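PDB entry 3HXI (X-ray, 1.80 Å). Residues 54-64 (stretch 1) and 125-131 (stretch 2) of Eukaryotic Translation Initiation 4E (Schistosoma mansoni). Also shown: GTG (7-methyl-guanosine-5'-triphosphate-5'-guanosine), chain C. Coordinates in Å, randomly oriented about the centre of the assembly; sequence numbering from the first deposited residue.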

# COMPACT_ATOMS: atom_id res chain seq x y z
N ARG A 54 14.56 -4.17 3.16
CA ARG A 54 14.29 -3.10 2.17
C ARG A 54 13.69 -3.68 0.89
O ARG A 54 14.09 -4.77 0.48
CB ARG A 54 15.56 -2.31 1.82
CG ARG A 54 16.22 -1.59 2.98
CD ARG A 54 15.74 -0.15 3.05
NE ARG A 54 14.32 -0.06 3.40
CZ ARG A 54 13.54 0.95 3.01
NH1 ARG A 54 12.27 0.98 3.36
NH2 ARG A 54 14.03 1.92 2.26
N PRO A 55 12.73 -2.97 0.24
CA PRO A 55 12.21 -3.48 -1.03
C PRO A 55 13.28 -3.92 -2.05
O PRO A 55 13.09 -4.92 -2.75
CB PRO A 55 11.39 -2.31 -1.57
CG PRO A 55 10.92 -1.60 -0.34
CD PRO A 55 12.06 -1.72 0.65
N ARG A 56 14.41 -3.21 -2.13
CA ARG A 56 15.40 -3.56 -3.14
C ARG A 56 16.15 -4.85 -2.82
O ARG A 56 16.75 -5.45 -3.71
CB ARG A 56 16.36 -2.39 -3.40
N GLU A 57 16.07 -5.30 -1.57
CA GLU A 57 16.78 -6.52 -1.12
C GLU A 57 15.90 -7.78 -1.08
O GLU A 57 16.44 -8.91 -1.03
CB GLU A 57 17.42 -6.27 0.25
N ILE A 58 14.58 -7.60 -1.10
CA ILE A 58 13.62 -8.71 -0.94
C ILE A 58 13.70 -9.71 -2.06
O ILE A 58 13.92 -9.35 -3.22
CB ILE A 58 12.15 -8.22 -0.84
CG1 ILE A 58 12.01 -7.07 0.14
CG2 ILE A 58 11.22 -9.34 -0.36
CD1 ILE A 58 10.60 -6.54 0.24
N THR A 59 13.50 -10.98 -1.71
CA THR A 59 13.50 -12.08 -2.67
C THR A 59 12.14 -12.11 -3.42
O THR A 59 11.10 -11.80 -2.83
CB THR A 59 13.78 -13.43 -1.97
OG1 THR A 59 12.74 -13.74 -1.04
CG2 THR A 59 15.11 -13.38 -1.21
N TYR A 60 12.17 -12.48 -4.69
CA TYR A 60 10.94 -12.49 -5.50
C TYR A 60 9.83 -13.33 -4.86
O TYR A 60 10.10 -14.40 -4.30
CB TYR A 60 11.21 -13.00 -6.91
CG TYR A 60 12.07 -12.10 -7.76
CD1 TYR A 60 11.75 -10.75 -7.96
CD2 TYR A 60 13.20 -12.60 -8.40
CE1 TYR A 60 12.54 -9.92 -8.76
CE2 TYR A 60 13.99 -11.79 -9.20
CZ TYR A 60 13.66 -10.46 -9.38
OH TYR A 60 14.46 -9.67 -10.19
N GLY A 61 8.61 -12.81 -4.94
CA GLY A 61 7.43 -13.51 -4.42
C GLY A 61 7.18 -13.36 -2.93
O GLY A 61 6.18 -13.91 -2.42
N LYS A 62 8.08 -12.67 -2.22
CA LYS A 62 7.91 -12.33 -0.79
C LYS A 62 7.40 -10.91 -0.73
O LYS A 62 8.04 -10.00 -1.24
CB LYS A 62 9.23 -12.44 -0.03
CG LYS A 62 9.17 -11.83 1.40
CD LYS A 62 10.43 -12.16 2.22
CE LYS A 62 10.68 -11.10 3.30
NZ LYS A 62 11.63 -11.60 4.35
N ASP A 63 6.22 -10.71 -0.14
CA ASP A 63 5.52 -9.45 -0.29
C ASP A 63 5.40 -8.72 1.04
O ASP A 63 5.47 -9.34 2.10
CB ASP A 63 4.13 -9.67 -0.91
CG ASP A 63 4.18 -10.32 -2.30
OD1 ASP A 63 5.26 -10.36 -2.90
OD2 ASP A 63 3.13 -10.78 -2.82
N LEU A 64 5.21 -7.40 0.97
CA LEU A 64 5.03 -6.54 2.14
C LEU A 64 3.64 -5.92 2.07
O LEU A 64 3.23 -5.41 1.02
CB LEU A 64 6.07 -5.42 2.14
CG LEU A 64 7.53 -5.81 1.93
CD1 LEU A 64 8.41 -4.54 1.79
CD2 LEU A 64 8.01 -6.70 3.07
N VAL A 125 0.65 -2.43 -0.63
CA VAL A 125 1.26 -3.74 -0.88
C VAL A 125 2.44 -3.58 -1.83
O VAL A 125 2.31 -2.92 -2.87
CB VAL A 125 0.25 -4.72 -1.53
CG1 VAL A 125 0.83 -6.16 -1.60
CG2 VAL A 125 -1.09 -4.73 -0.80
N PHE A 126 3.57 -4.17 -1.48
CA PHE A 126 4.70 -4.28 -2.37
C PHE A 126 4.94 -5.74 -2.77
O PHE A 126 5.08 -6.60 -1.90
CB PHE A 126 5.97 -3.73 -1.72
CG PHE A 126 7.16 -3.84 -2.62
CD1 PHE A 126 7.13 -3.25 -3.88
CD2 PHE A 126 8.27 -4.60 -2.25
CE1 PHE A 126 8.23 -3.37 -4.75
CE2 PHE A 126 9.36 -4.74 -3.11
CZ PHE A 126 9.35 -4.11 -4.35
N GLN A 127 4.98 -6.00 -4.07
CA GLN A 127 5.13 -7.36 -4.59
C GLN A 127 6.30 -7.41 -5.58
O GLN A 127 6.16 -7.03 -6.73
CB GLN A 127 3.83 -7.83 -5.26
CG GLN A 127 2.65 -7.84 -4.30
CD GLN A 127 1.37 -8.21 -4.99
OE1 GLN A 127 0.92 -7.51 -5.90
NE2 GLN A 127 0.78 -9.33 -4.58
N PRO A 128 7.46 -7.89 -5.12
CA PRO A 128 8.59 -8.05 -6.03
C PRO A 128 8.40 -9.28 -6.92
O PRO A 128 8.12 -10.38 -6.44
CB PRO A 128 9.78 -8.23 -5.08
CG PRO A 128 9.19 -8.85 -3.87
CD PRO A 128 7.79 -8.28 -3.74
N ARG A 129 8.53 -9.08 -8.23
CA ARG A 129 8.36 -10.17 -9.18
C ARG A 129 9.42 -10.06 -10.26
O ARG A 129 9.83 -8.97 -10.64
CB ARG A 129 6.99 -10.12 -9.86
CG ARG A 129 5.78 -10.23 -8.93
CD ARG A 129 5.63 -11.63 -8.35
NE ARG A 129 4.43 -11.70 -7.52
CZ ARG A 129 4.37 -11.32 -6.25
NH1 ARG A 129 3.23 -11.43 -5.59
NH2 ARG A 129 5.46 -10.86 -5.65
N SER A 130 9.87 -11.23 -10.72
CA SER A 130 10.79 -11.36 -11.86
C SER A 130 10.32 -10.65 -13.13
O SER A 130 11.12 -10.02 -13.82
CB SER A 130 10.99 -12.84 -12.17
OG SER A 130 11.74 -13.44 -11.14
N ARG A 131 9.04 -10.77 -13.42
CA ARG A 131 8.46 -10.28 -14.68
C ARG A 131 8.14 -8.79 -14.60
O ARG A 131 7.85 -8.16 -15.62
CB ARG A 131 7.19 -11.07 -14.99
PA GTG C . -0.74 -12.31 -6.43
O1A GTG C . 0.47 -12.70 -5.62
O2A GTG C . -1.38 -10.94 -6.29
O3A GTG C . -0.53 -12.55 -8.01
PB GTG C . 0.80 -12.87 -8.82
O1B GTG C . 1.87 -11.84 -8.54
O2B GTG C . 0.34 -13.11 -10.26
O3B GTG C . 1.18 -14.31 -8.21
N9A GTG C . -4.56 -14.21 -3.19
C8A GTG C . -4.04 -12.99 -3.33
N7A GTG C . -4.69 -12.15 -2.48
C7X GTG C . -4.37 -10.70 -2.36
C5A GTG C . -5.60 -12.87 -1.82
C6A GTG C . -6.53 -12.51 -0.84
O6A GTG C . -6.64 -11.34 -0.40
N1A GTG C . -7.35 -13.48 -0.37
C2A GTG C . -7.24 -14.77 -0.83
N2A GTG C . -8.04 -15.75 -0.37
N3A GTG C . -6.33 -15.11 -1.78
C4A GTG C . -5.51 -14.17 -2.27
O5D GTG C . -1.87 -13.35 -6.07
C5D GTG C . -1.61 -14.74 -6.27
C4D GTG C . -2.78 -15.54 -5.74
O4D GTG C . -2.82 -15.40 -4.33
C3D GTG C . -4.13 -15.07 -6.24
O3D GTG C . -4.42 -15.59 -7.53
C2D GTG C . -5.05 -15.60 -5.16
O2D GTG C . -5.32 -16.99 -5.39
C1D GTG C . -4.19 -15.46 -3.91
PG GTG C . 2.53 -15.14 -8.46
O1G GTG C . 3.67 -14.29 -8.92
O2G GTG C . 2.18 -16.40 -9.22
O5E GTG C . 2.83 -15.59 -6.94
C5E GTG C . 3.30 -14.64 -5.99
C4E GTG C . 3.59 -15.33 -4.68
O4E GTG C . 2.37 -15.86 -4.15
C3E GTG C . 4.52 -16.52 -4.82
O3E GTG C . 5.21 -16.67 -3.57
C2E GTG C . 3.59 -17.71 -4.99
O2E GTG C . 4.19 -18.95 -4.58
C1E GTG C . 2.45 -17.30 -4.07
N9B GTG C . 1.11 -17.81 -4.38
C8B GTG C . 0.60 -17.43 -5.68
N7B GTG C . -0.73 -18.04 -5.65
C5B GTG C . -0.90 -18.64 -4.43
C6B GTG C . -2.01 -19.38 -3.82
O6B GTG C . -3.06 -19.54 -4.50
N1B GTG C . -1.84 -19.88 -2.56
C2B GTG C . -0.67 -19.68 -1.85
N2B GTG C . -0.52 -20.17 -0.60
N3B GTG C . 0.39 -19.00 -2.36
C4B GTG C . 0.31 -18.47 -3.60

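The two stretches meet along a short antiparallel pairing that gives way to a polar cluster beside the cap analogue, and together they bury 587 Å² of surface. At the strand end, Leu64 and Phe126 form a hydrogen-bonded pair: Leu64 N donates to Phe126 O at 3.0 Å, and Phe126 N donates to Leu64 O at 2.8 Å, so both residues have their backbone groups satisfied by each other. The same two carbonyls also receive CA-H...O contacts, Phe126 O from Asp63 CA (3.3 Å) and Leu64 O from Val125 CA (3.2 Å).

Leu64 and Phe126 project from the same face of the sheet, where the phenyl ring, with chi1 at 180°, packs against apolar side chains of stretch 1. Pro55 CB lies 3.5 Å from Phe126 CE2, Leu64 CD1 lies 4.0 Å from Phe126 CD2, and Ile58 CD1 approaches the ring edge at 3.9 Å from Phe126 CD2. A large, flat hydrocarbon suits this site, since none of these neighbours asks it for a hydrogen bond.

Ahead of the strand in stretch 1, a type II turn from Thr59 to Lys62 is closed by Lys62 N donating to Thr59 O (3.2 Å). Gly61 occupies it with a phi of 83°, a value that favours glycine, and a CB here would also be crowded by GTG O3E. Its amide donates to Pro128 O (Gly61 N to Pro128 O, 2.9 Å), while its carbonyl accepts from the ligand (GTG O3E to Gly61 O, 3.1 Å). Pro128, which has no amide hydrogen to satisfy, packs its ring against this turn; its CD lies 3.0 Å from Lys62 O, a buried carbonyl left without a hydrogen-bond partner.

Asp63 is the buried charge at the centre of the polar cluster. Arg129 meets it in a two-pronged salt bridge, NH2 donating to Asp63 OD1 and NH1 to Asp63 OD2, both at 2.8 Å and nearly linear. Gln127 NE2 adds a longer bond to Asp63 OD2 (3.3 Å). Although CA-to-CB of Arg129 points away from stretch 1, its side chain folds back, and NH2 also donates to Pro128 O at 2.8 Å, so that this carbonyl serves two donors.

The same guanidinium also binds the triphosphate: Arg129 NE donates to GTG O1B (2.8 Å) and Arg129 NH1 to GTG O1A (3.0 Å), while Gln127 NE2 reaches GTG O2A (3.2 Å). At the exposed margin, the Tyr60 ring lies beside the chain at Arg129, Tyr60 CD1 being 3.3 Å from Arg129 C, with Ser130 OG over one face, 3.2 Å from Tyr60 CD2.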